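Local coordinates for cell death-related nuclease 4 (Caenorhabditis elegans, PDB 5DK5), which degrades RNA and DNA from the 3' end as a homodimeric, metal-dependent DEDDh exonuclease and takes part in apoptotic DNA breakdown, at residues Glu58-Asn63 / Gln103-Thr108; Ile149-Ile154 / Leu196-Ile201; Phe26-Asp31 / Trp127-Tyr132; Asp93-Val98 / Ser137-Pro142. One frame throughout, in Å; residues are numbered along the deposited sequence.

Contact 1. Residues Glu58-Asn63 / Gln103-Thr108; sequences EDISFN and QQWLIT
Trp105 of the helix lies against the edge strand at Phe62, and its indole makes nearly the whole contact. Its CG stands anti to the backbone N (chi1 -178°), which carries the ring out from the helix toward the strand. At the root, CB of Trp105 is 4.0 Å from CD1 of Phe62. The next atom, CG of Trp105, meets the same Phe62 CD1 at 3.9 Å. Here the two rings meet obliquely, with their planes at 48°. Further out, the six-membered ring of Trp105 receives CB of Phe62 over the centre of one face. That is a CH-pi contact, 3.7 Å from CB to the ring centroid and 4° off the ring normal. At the far rim the indole reaches backbone: CZ2 of Trp105 is 3.5 Å from C of Ser61. The same CZ2 of Trp105 touches CG2 of Ile60 at 4.0 Å, the two side chains crossing at about a right angle. With an alanine in place of Trp105, CB of Phe62 would probably lose its CH-pi partner and a gap would open between helix and strand. On the strand, Ser61 turns its CB from the helix, and its OG donates to O of Glu58 at 3.2 Å, a bond that spans the corner of the chain at residues 58-60. Strand 55-65 is an outermost strand of the sheet and pairs with strand 41-50, whose Ile46 also touches Trp105. Val98 and Phe102, from earlier turns of helix 95-109, cover Phe62 as well, so this helix packs along the sheet margin.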
# COMPACT_ATOMS: atom_id res chain seq x y z
N GLU B 58 -7.41 15.30 29.79
CA GLU B 58 -6.35 14.65 29.03
C GLU B 58 -5.91 13.36 29.70
O GLU B 58 -5.36 12.47 29.05
CB GLU B 58 -5.16 15.60 28.86
CG GLU B 58 -5.51 16.89 28.12
CD GLU B 58 -4.29 17.70 27.74
OE1 GLU B 58 -4.45 18.89 27.38
OE2 GLU B 58 -3.16 17.16 27.78
N ASP B 59 -6.16 13.26 31.00
CA ASP B 59 -5.86 12.04 31.75
C ASP B 59 -6.84 10.92 31.40
O ASP B 59 -6.53 9.74 31.57
CB ASP B 59 -5.90 12.32 33.26
CG ASP B 59 -7.20 12.95 33.71
OD1 ASP B 59 -7.80 13.71 32.92
OD2 ASP B 59 -7.63 12.67 34.85
N ILE B 60 -8.02 11.30 30.92
CA ILE B 60 -9.01 10.34 30.44
C ILE B 60 -8.94 10.28 28.92
O ILE B 60 -9.58 11.08 28.23
CB ILE B 60 -10.44 10.71 30.88
CG1 ILE B 60 -10.49 10.89 32.40
CG2 ILE B 60 -11.42 9.63 30.42
CD1 ILE B 60 -11.85 11.33 32.92
N SER B 61 -8.17 9.34 28.40
CA SER B 61 -7.96 9.23 26.97
C SER B 61 -7.72 7.79 26.53
O SER B 61 -7.26 6.95 27.30
CB SER B 61 -6.78 10.10 26.54
OG SER B 61 -5.63 9.81 27.32
N PHE B 62 -8.05 7.54 25.27
CA PHE B 62 -7.79 6.27 24.61
C PHE B 62 -6.94 6.55 23.38
O PHE B 62 -7.34 7.36 22.54
CB PHE B 62 -9.10 5.58 24.22
CG PHE B 62 -8.92 4.22 23.61
CD1 PHE B 62 -8.85 3.10 24.40
CD2 PHE B 62 -8.83 4.08 22.23
CE1 PHE B 62 -8.69 1.84 23.84
CE2 PHE B 62 -8.67 2.83 21.67
CZ PHE B 62 -8.60 1.71 22.47
N ASN B 63 -5.79 5.91 23.28
CA ASN B 63 -4.85 6.19 22.19
C ASN B 63 -4.06 4.95 21.79
O ASN B 63 -3.08 4.58 22.44
CB ASN B 63 -3.90 7.32 22.59
CG ASN B 63 -3.06 7.81 21.42
OD1 ASN B 63 -3.30 7.45 20.27
ND2 ASN B 63 -2.09 8.66 21.72
N GLN B 103 -14.19 -0.73 23.65
CA GLN B 103 -15.47 -0.99 24.29
C GLN B 103 -15.31 -1.20 25.79
O GLN B 103 -16.11 -0.70 26.59
CB GLN B 103 -16.15 -2.20 23.66
CG GLN B 103 -16.64 -1.96 22.24
CD GLN B 103 -17.49 -3.10 21.72
OE1 GLN B 103 -16.98 -4.20 21.46
NE2 GLN B 103 -18.78 -2.86 21.58
N GLN B 104 -14.28 -1.94 26.18
CA GLN B 104 -14.01 -2.17 27.59
C GLN B 104 -13.65 -0.86 28.29
O GLN B 104 -14.01 -0.65 29.45
CB GLN B 104 -12.87 -3.19 27.76
CG GLN B 104 -12.52 -3.49 29.21
CD GLN B 104 -13.72 -3.98 30.00
OE1 GLN B 104 -14.46 -4.85 29.55
NE2 GLN B 104 -13.92 -3.40 31.18
N TRP B 105 -12.93 0.00 27.58
CA TRP B 105 -12.55 1.30 28.11
C TRP B 105 -13.78 2.13 28.48
O TRP B 105 -13.80 2.79 29.52
CB TRP B 105 -11.69 2.05 27.08
CG TRP B 105 -11.19 3.39 27.53
CD1 TRP B 105 -10.25 3.63 28.49
CD2 TRP B 105 -11.58 4.66 27.01
NE1 TRP B 105 -10.04 4.98 28.61
CE2 TRP B 105 -10.85 5.64 27.71
CE3 TRP B 105 -12.49 5.08 26.03
CZ2 TRP B 105 -10.99 7.00 27.47
CZ3 TRP B 105 -12.63 6.44 25.79
CH2 TRP B 105 -11.88 7.38 26.50
N LEU B 106 -14.80 2.09 27.63
CA LEU B 106 -16.05 2.78 27.92
C LEU B 106 -16.70 2.22 29.19
O LEU B 106 -17.21 2.98 30.01
CB LEU B 106 -17.02 2.65 26.74
CG LEU B 106 -16.60 3.31 25.43
CD1 LEU B 106 -17.60 2.97 24.33
CD2 LEU B 106 -16.47 4.82 25.58
N ILE B 107 -16.67 0.90 29.33
CA ILE B 107 -17.24 0.26 30.51
C ILE B 107 -16.44 0.63 31.76
O ILE B 107 -17.02 0.93 32.80
CB ILE B 107 -17.28 -1.28 30.36
CG1 ILE B 107 -18.18 -1.66 29.18
CG2 ILE B 107 -17.77 -1.95 31.65
CD1 ILE B 107 -18.28 -3.15 28.92
N THR B 108 -15.12 0.61 31.64
CA THR B 108 -14.25 0.94 32.76
C THR B 108 -14.50 2.36 33.26
O THR B 108 -14.44 2.62 34.45
CB THR B 108 -12.76 0.79 32.38
OG1 THR B 108 -12.51 -0.54 31.91
CG2 THR B 108 -11.87 1.06 33.59

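Contact 2. Residues Ile149-Ile154 / Leu196-Ile201; sequences INLYKI and LNIATI. With IPA (isopropyl alcohol), chain L.
Leu151 reaches helix 191-207 with one methyl, CD2, and that methyl carries the contact. It meets CG2 of Ile198 at 3.7 Å and CG2 of Ile201 at 3.9 Å. CD2 of Leu151 also lies 3.7 Å from the backbone O of Ile198. Ile198 and Ile201 are one helical turn apart, so the methyl bears on two successive turns of the same helix side. A first torsion of -166° points the Leu151 side chain away from its own backbone N and out toward the isoleucines. The contact is small but entirely buried and apolar. It joins the start of helix 151-161 to the helix of the RNase H-like exonuclease fold that bears Asp194, a magnesium ligand. Ile198 lies close to the metal site, its side chain about 5 Å from those of Asp25 and Asp194.

The other side of the first segment is polar. Asn150 is the N-cap of helix 151-161. Its OD1 accepts from N of Lys153 at 3.3 Å, with the donor well above the carbonyl plane, and weakly from N of Tyr152. The amide nitrogen turns the other way: ND2 of Asn150 donates to O2 of an isopropyl alcohol at 3.3 Å, and also to Glu216. C1 of this alcohol, probably from the crystallisation liquor, approaches CD2 of Tyr152 at 3.6 Å.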
# COMPACT_ATOMS: atom_id res chain seq x y z
N ILE B 149 -21.68 14.37 17.07
CA ILE B 149 -21.62 15.82 16.96
C ILE B 149 -20.58 16.25 15.93
O ILE B 149 -19.38 16.10 16.16
CB ILE B 149 -21.30 16.47 18.32
CG1 ILE B 149 -22.32 16.01 19.37
CG2 ILE B 149 -21.27 18.00 18.19
CD1 ILE B 149 -22.15 16.64 20.74
N ASN B 150 -21.06 16.76 14.81
CA ASN B 150 -20.18 17.37 13.81
C ASN B 150 -19.87 18.79 14.24
O ASN B 150 -20.69 19.70 14.08
CB ASN B 150 -20.84 17.34 12.43
CG ASN B 150 -19.89 17.76 11.32
OD1 ASN B 150 -18.98 18.56 11.53
ND2 ASN B 150 -20.11 17.21 10.13
N LEU B 151 -18.68 18.99 14.80
CA LEU B 151 -18.34 20.27 15.41
C LEU B 151 -18.21 21.38 14.38
O LEU B 151 -18.49 22.55 14.67
CB LEU B 151 -17.03 20.15 16.20
CG LEU B 151 -16.74 21.31 17.16
CD1 LEU B 151 -17.75 21.34 18.29
CD2 LEU B 151 -15.33 21.20 17.72
N TYR B 152 -17.80 21.03 13.16
CA TYR B 152 -17.62 22.01 12.10
C TYR B 152 -18.97 22.54 11.63
O TYR B 152 -19.09 23.68 11.20
CB TYR B 152 -16.86 21.41 10.92
CG TYR B 152 -16.53 22.42 9.85
CD1 TYR B 152 -15.47 23.30 10.00
CD2 TYR B 152 -17.29 22.51 8.69
CE1 TYR B 152 -15.16 24.23 9.03
CE2 TYR B 152 -16.99 23.43 7.71
CZ TYR B 152 -15.93 24.29 7.88
OH TYR B 152 -15.62 25.21 6.91
N LYS B 153 -19.98 21.69 11.71
CA LYS B 153 -21.33 22.08 11.34
C LYS B 153 -21.88 23.11 12.33
O LYS B 153 -22.57 24.05 11.93
CB LYS B 153 -22.25 20.85 11.30
CG LYS B 153 -23.67 21.16 10.89
CD LYS B 153 -24.50 19.89 10.88
CE LYS B 153 -25.95 20.18 10.55
NZ LYS B 153 -26.76 18.94 10.63
N ILE B 154 -21.55 22.94 13.60
CA ILE B 154 -21.94 23.90 14.63
C ILE B 154 -21.16 25.19 14.43
O ILE B 154 -21.69 26.29 14.59
CB ILE B 154 -21.70 23.35 16.05
CG1 ILE B 154 -22.42 22.02 16.23
CG2 ILE B 154 -22.15 24.37 17.10
CD1 ILE B 154 -22.16 21.35 17.55
N LEU B 196 -6.95 16.98 20.74
CA LEU B 196 -6.71 18.10 21.65
C LEU B 196 -7.17 19.42 21.03
O LEU B 196 -7.74 20.26 21.72
CB LEU B 196 -5.22 18.17 22.01
CG LEU B 196 -4.68 17.01 22.85
CD1 LEU B 196 -3.17 17.10 22.98
CD2 LEU B 196 -5.33 16.97 24.23
N ASN B 197 -6.91 19.60 19.74
CA ASN B 197 -7.34 20.81 19.05
C ASN B 197 -8.86 20.92 19.00
O ASN B 197 -9.42 21.98 19.27
CB ASN B 197 -6.77 20.85 17.63
CG ASN B 197 -5.34 21.37 17.59
OD1 ASN B 197 -5.10 22.55 17.85
ND2 ASN B 197 -4.40 20.49 17.26
N ILE B 198 -9.52 19.82 18.66
CA ILE B 198 -10.97 19.80 18.59
C ILE B 198 -11.57 20.05 19.97
O ILE B 198 -12.57 20.75 20.11
CB ILE B 198 -11.49 18.45 18.04
CG1 ILE B 198 -11.09 18.30 16.57
CG2 ILE B 198 -13.01 18.35 18.17
CD1 ILE B 198 -11.29 16.90 16.01
N ALA B 199 -10.95 19.46 20.99
CA ALA B 199 -11.41 19.62 22.37
C ALA B 199 -11.32 21.07 22.82
O ALA B 199 -12.24 21.60 23.43
CB ALA B 199 -10.62 18.72 23.30
N THR B 200 -10.19 21.71 22.51
CA THR B 200 -9.98 23.11 22.89
C THR B 200 -10.95 24.01 22.13
O THR B 200 -11.49 24.96 22.69
CB THR B 200 -8.54 23.55 22.61
OG1 THR B 200 -7.63 22.66 23.27
CG2 THR B 200 -8.30 24.97 23.11
N ILE B 201 -11.16 23.71 20.85
CA ILE B 201 -12.14 24.42 20.04
C ILE B 201 -13.52 24.24 20.64
O ILE B 201 -14.26 25.21 20.83
CB ILE B 201 -12.13 23.93 18.58
CG1 ILE B 201 -10.83 24.34 17.89
CG2 ILE B 201 -13.32 24.51 17.80
CD1 ILE B 201 -10.54 23.56 16.62
C1 IPA L . -18.73 19.65 7.12
C2 IPA L . -17.80 18.47 7.19
C3 IPA L . -16.92 18.44 5.96
O2 IPA L . -18.57 17.29 7.23

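Contact 3. Residues Phe26-Asp31 / Trp127-Tyr132; sequences FETTSD and WRIAQY. With IPA (isopropyl alcohol), chain M.
The strand of the DEDDh active site, which carries the magnesium ligand Glu27, packs its other face on helix 124-136 through Phe26, Thr28 and Ile129. Phe26 and Thr28 point their CB atoms toward the helix, while Glu27 between them points away, to the metal side. CG2 of Ile129 is the centre of the contact. It touches CB of Phe26 at 3.7 Å as the two side chains slide past each other in opposite directions. Thr28 meets Ile129 tip to tip, CG2 to CG2 at 3.5 Å, a tight carbon contact. Beside them, CE2 of Phe26 lies 4.0 Å from CB of Ala130.

A water adds a polar link. It donates to OG1 of Thr28 at 2.7 Å and accepts from NH2 of Arg128 at 3.1 Å, lying at the edge of the guanidinium and in its plane. The Arg128 chain bends at its third torsion (chi3 65°), which brings the guanidinium back over Ile129, with CG1 of Ile129 against one face. NH1 of Arg128 donates to O2 of an isopropyl alcohol at 3.2 Å. C1 of that alcohol sits over the ring centre of Tyr132. A leucine in place of Arg128 would probably leave the water without its donor and break the bridge to Thr28.

The axis of residues 127-132 runs at 72° to that of strand residues 26-28, 9.6 Å away at closest approach. Val41 of strand 41-50 touches both Phe26 and Ile129, and helix 239-249 packs on Trp127 and Arg128.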
# COMPACT_ATOMS: atom_id res chain seq x y z
N PHE B 26 -9.92 9.32 14.01
CA PHE B 26 -9.30 8.20 13.32
C PHE B 26 -8.28 8.70 12.30
O PHE B 26 -8.50 9.71 11.63
CB PHE B 26 -10.35 7.35 12.60
CG PHE B 26 -11.22 6.53 13.52
CD1 PHE B 26 -10.66 5.64 14.42
CD2 PHE B 26 -12.60 6.63 13.45
CE1 PHE B 26 -11.46 4.88 15.25
CE2 PHE B 26 -13.41 5.88 14.27
CZ PHE B 26 -12.84 5.00 15.18
N GLU B 27 -7.16 8.00 12.22
CA GLU B 27 -6.23 8.16 11.11
C GLU B 27 -6.17 6.83 10.37
O GLU B 27 -6.26 5.77 10.98
CB GLU B 27 -4.84 8.57 11.61
CG GLU B 27 -4.84 9.87 12.39
CD GLU B 27 -5.31 11.06 11.57
OE1 GLU B 27 -5.06 11.09 10.35
OE2 GLU B 27 -5.95 11.97 12.15
N THR B 28 -6.04 6.90 9.05
CA THR B 28 -6.12 5.71 8.21
C THR B 28 -4.94 5.59 7.26
O THR B 28 -4.17 6.53 7.06
CB THR B 28 -7.41 5.71 7.35
OG1 THR B 28 -7.31 6.68 6.31
CG2 THR B 28 -8.64 6.01 8.21
N THR B 29 -4.80 4.41 6.66
CA THR B 29 -3.92 4.23 5.52
C THR B 29 -4.46 5.09 4.39
O THR B 29 -5.65 5.40 4.36
CB THR B 29 -3.84 2.77 5.07
OG1 THR B 29 -5.16 2.28 4.82
CG2 THR B 29 -3.19 1.91 6.15
N SER B 30 -3.59 5.49 3.48
CA SER B 30 -4.01 6.33 2.37
C SER B 30 -2.94 6.44 1.29
O SER B 30 -1.77 6.13 1.51
CB SER B 30 -4.36 7.74 2.87
OG SER B 30 -3.25 8.33 3.51
N ASP B 31 -3.38 6.86 0.11
CA ASP B 31 -2.50 7.21 -0.99
C ASP B 31 -3.08 8.46 -1.64
O ASP B 31 -3.95 8.37 -2.50
CB ASP B 31 -2.39 6.06 -2.00
CG ASP B 31 -1.36 6.33 -3.09
OD1 ASP B 31 -0.36 7.03 -2.81
OD2 ASP B 31 -1.56 5.86 -4.22
N TRP B 127 -18.95 8.49 9.59
CA TRP B 127 -19.75 8.12 8.43
C TRP B 127 -18.96 7.30 7.42
O TRP B 127 -19.47 6.33 6.87
CB TRP B 127 -20.33 9.36 7.74
CG TRP B 127 -20.67 9.10 6.31
CD1 TRP B 127 -21.73 8.38 5.83
CD2 TRP B 127 -19.94 9.54 5.16
NE1 TRP B 127 -21.70 8.35 4.46
CE2 TRP B 127 -20.61 9.06 4.02
CE3 TRP B 127 -18.77 10.30 4.98
CZ2 TRP B 127 -20.17 9.31 2.73
CZ3 TRP B 127 -18.33 10.54 3.70
CH2 TRP B 127 -19.03 10.05 2.59
N ARG B 128 -17.70 7.68 7.18
CA ARG B 128 -16.87 6.98 6.19
C ARG B 128 -15.91 5.99 6.84
O ARG B 128 -16.04 4.78 6.66
CB ARG B 128 -16.08 7.98 5.34
CG ARG B 128 -15.17 7.32 4.30
CD ARG B 128 -14.57 8.33 3.33
NE ARG B 128 -13.67 9.26 4.00
CZ ARG B 128 -12.41 9.00 4.31
NH1 ARG B 128 -11.87 7.82 4.01
NH2 ARG B 128 -11.67 9.92 4.92
N ILE B 129 -14.95 6.52 7.59
CA ILE B 129 -13.85 5.71 8.12
C ILE B 129 -14.35 4.59 9.02
O ILE B 129 -14.00 3.43 8.83
CB ILE B 129 -12.84 6.58 8.89
CG1 ILE B 129 -12.16 7.55 7.92
CG2 ILE B 129 -11.81 5.72 9.63
CD1 ILE B 129 -11.22 8.55 8.57
N ALA B 130 -15.17 4.93 10.01
CA ALA B 130 -15.69 3.92 10.93
C ALA B 130 -16.52 2.91 10.15
O ALA B 130 -16.27 1.71 10.23
CB ALA B 130 -16.51 4.56 12.03
N GLN B 131 -17.49 3.40 9.38
CA GLN B 131 -18.40 2.52 8.65
C GLN B 131 -17.65 1.51 7.76
O GLN B 131 -17.99 0.33 7.73
CB GLN B 131 -19.36 3.35 7.80
CG GLN B 131 -20.78 2.80 7.79
CD GLN B 131 -21.67 3.49 6.77
OE1 GLN B 131 -22.57 2.87 6.20
NE2 GLN B 131 -21.45 4.78 6.55
N TYR B 132 -16.64 1.99 7.04
CA TYR B 132 -15.89 1.14 6.12
C TYR B 132 -15.05 0.12 6.87
O TYR B 132 -14.98 -1.05 6.48
CB TYR B 132 -15.01 1.98 5.21
CG TYR B 132 -14.34 1.18 4.11
CD1 TYR B 132 -15.04 0.82 2.97
CD2 TYR B 132 -13.01 0.80 4.22
CE1 TYR B 132 -14.44 0.08 1.97
CE2 TYR B 132 -12.40 0.06 3.22
CZ TYR B 132 -13.12 -0.29 2.10
OH TYR B 132 -12.52 -1.02 1.10
C1 IPA M . -12.89 3.49 1.83
C2 IPA M . -13.60 4.68 1.23
C3 IPA M . -15.06 4.64 1.60
O2 IPA M . -13.01 5.86 1.72
O HOH W 1 -8.92 8.63 5.23

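Contact 4. Residues Asp93-Val98 / Ser137-Pro142; sequences DTFDVV and SNIQMP
Phe95 and Ile139 make the apolar part of this contact. CE2 of Phe95 is 4.2 Å from CD1 of Ile139, a loose touch between side chains that cross at a slant. The same CD1 of Ile139 lies 4.3 Å from CA of Asp96, so this methyl rests on the first turn of helix 95-109. With chi1 at -180° the ring of Phe95 extends toward the loop.

Closer than these is a contact of mixed character. OG of Ser137 comes 3.4 Å from CD2 of Phe95, obliquely to the ring. This hydroxyl has polar partners besides: NE2 of Gln133, one turn back in helix 124-136, and a water.

The remaining polar link goes through that water. It is 2.8 Å from OG of Ser137 and donates weakly to OD1 of Asp96 at 3.5 Å, so the bridge between the segments is slight. OG1 of Thr94, the residue just before the helix, is modelled 2.4 Å from OD1 of Asp96, too short to be taken at face value.

The backbone brings these groups together. Asn138 has positive phi (54°) in a Schellman motif that ends helix 124-136, and the chain then turns to bring Ile139 back toward Phe95. The contact thus joins the start of one helix to the end of another. Ile139 also touches Tyr99 of helix 95-109 and Met134 of helix 124-136, and Val66, just past strand 55-65, lies against Phe95.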
# COMPACT_ATOMS: atom_id res chain seq x y z
N ASP B 93 -2.00 -4.09 17.35
CA ASP B 93 -3.05 -5.09 17.16
C ASP B 93 -3.94 -4.70 15.99
O ASP B 93 -3.98 -3.53 15.60
CB ASP B 93 -3.89 -5.25 18.43
CG ASP B 93 -3.10 -5.85 19.59
OD1 ASP B 93 -2.74 -7.04 19.51
OD2 ASP B 93 -2.85 -5.13 20.58
N THR B 94 -4.64 -5.68 15.42
CA THR B 94 -5.62 -5.40 14.37
C THR B 94 -6.83 -4.70 14.97
O THR B 94 -7.02 -4.70 16.18
CB THR B 94 -6.06 -6.68 13.66
OG1 THR B 94 -6.53 -7.63 14.62
CG2 THR B 94 -4.90 -7.29 12.88
N PHE B 95 -7.66 -4.11 14.11
CA PHE B 95 -8.75 -3.25 14.55
C PHE B 95 -9.75 -3.95 15.47
O PHE B 95 -10.28 -3.33 16.40
CB PHE B 95 -9.51 -2.69 13.34
CG PHE B 95 -10.65 -1.79 13.72
CD1 PHE B 95 -10.42 -0.47 14.05
CD2 PHE B 95 -11.95 -2.26 13.73
CE1 PHE B 95 -11.46 0.37 14.40
CE2 PHE B 95 -13.00 -1.43 14.08
CZ PHE B 95 -12.75 -0.12 14.41
N ASP B 96 -10.01 -5.23 15.23
CA ASP B 96 -10.98 -5.97 16.02
C ASP B 96 -10.55 -6.04 17.49
O ASP B 96 -11.39 -5.94 18.39
CB ASP B 96 -11.18 -7.38 15.46
CG ASP B 96 -9.88 -8.14 15.30
OD1 ASP B 96 -8.88 -7.53 14.87
OD2 ASP B 96 -9.87 -9.35 15.61
N VAL B 97 -9.26 -6.19 17.72
CA VAL B 97 -8.73 -6.23 19.08
C VAL B 97 -8.79 -4.86 19.73
O VAL B 97 -9.24 -4.72 20.87
CB VAL B 97 -7.27 -6.73 19.10
CG1 VAL B 97 -6.71 -6.73 20.52
CG2 VAL B 97 -7.19 -8.12 18.49
N VAL B 98 -8.35 -3.84 19.00
CA VAL B 98 -8.32 -2.48 19.52
C VAL B 98 -9.73 -1.97 19.78
O VAL B 98 -9.97 -1.25 20.75
CB VAL B 98 -7.60 -1.53 18.55
CG1 VAL B 98 -7.72 -0.08 19.02
CG2 VAL B 98 -6.14 -1.93 18.42
N SER B 137 -13.92 -5.45 9.09
CA SER B 137 -13.79 -6.27 10.29
C SER B 137 -15.04 -7.09 10.57
O SER B 137 -15.08 -7.87 11.52
CB SER B 137 -13.47 -5.38 11.49
OG SER B 137 -12.34 -4.57 11.23
N ASN B 138 -16.06 -6.92 9.73
CA ASN B 138 -17.34 -7.59 9.92
C ASN B 138 -17.91 -7.33 11.31
O ASN B 138 -18.39 -8.25 11.99
CB ASN B 138 -17.20 -9.10 9.68
CG ASN B 138 -18.55 -9.80 9.61
OD1 ASN B 138 -19.56 -9.19 9.29
ND2 ASN B 138 -18.56 -11.09 9.93
N ILE B 139 -17.86 -6.07 11.73
CA ILE B 139 -18.42 -5.66 13.01
C ILE B 139 -19.66 -4.81 12.76
O ILE B 139 -19.68 -3.98 11.85
CB ILE B 139 -17.40 -4.87 13.86
CG1 ILE B 139 -16.13 -5.70 14.04
CG2 ILE B 139 -18.01 -4.50 15.21
CD1 ILE B 139 -15.03 -5.00 14.82
N GLN B 140 -20.69 -5.03 13.57
CA GLN B 140 -21.92 -4.26 13.46
C GLN B 140 -21.68 -2.82 13.87
O GLN B 140 -21.04 -2.55 14.90
CB GLN B 140 -23.01 -4.88 14.32
CG GLN B 140 -24.36 -4.21 14.18
CD GLN B 140 -25.44 -4.91 14.98
OE1 GLN B 140 -26.51 -5.23 14.45
NE2 GLN B 140 -25.17 -5.16 16.25
N MET B 141 -22.18 -1.88 13.08
CA MET B 141 -22.05 -0.46 13.38
C MET B 141 -22.73 -0.16 14.71
O MET B 141 -23.95 -0.32 14.83
CB MET B 141 -22.65 0.38 12.26
CG MET B 141 -22.24 1.84 12.30
SD MET B 141 -20.52 2.09 11.82
CE MET B 141 -20.43 3.87 11.82
N PRO B 142 -21.96 0.29 15.73
CA PRO B 142 -22.57 0.50 17.05
C PRO B 142 -23.50 1.70 17.10
O PRO B 142 -23.39 2.62 16.29
CB PRO B 142 -21.35 0.72 17.96
CG PRO B 142 -20.31 1.27 17.06
CD PRO B 142 -20.53 0.62 15.72
O HOH W 2 -10.43 -6.42 11.99

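In the fold
All four contacts lie in the exonuclease domain, and contacts 1, 2 and 3 reach the same mixed sheet. Contacts 1 and 4 share helix 95-109 and touch where Phe62 meets Val98, with centres about 16 Å apart. Contacts 3 and 4 have centres about 13 Å apart and meet where Met141 packs on Ala130 and Gln131. Along the chain, contact 1 is nested within the loop closed by contact 3, contact 4 crosses both, and contact 2 follows. Contacts 2 and 4 lie on opposite sides of the chain's centre, with centres about 25 Å apart. Contacts 2 and 3 pack the helix bearing Asp194 and the strand bearing Glu27, both magnesium ligands, against neighbouring elements.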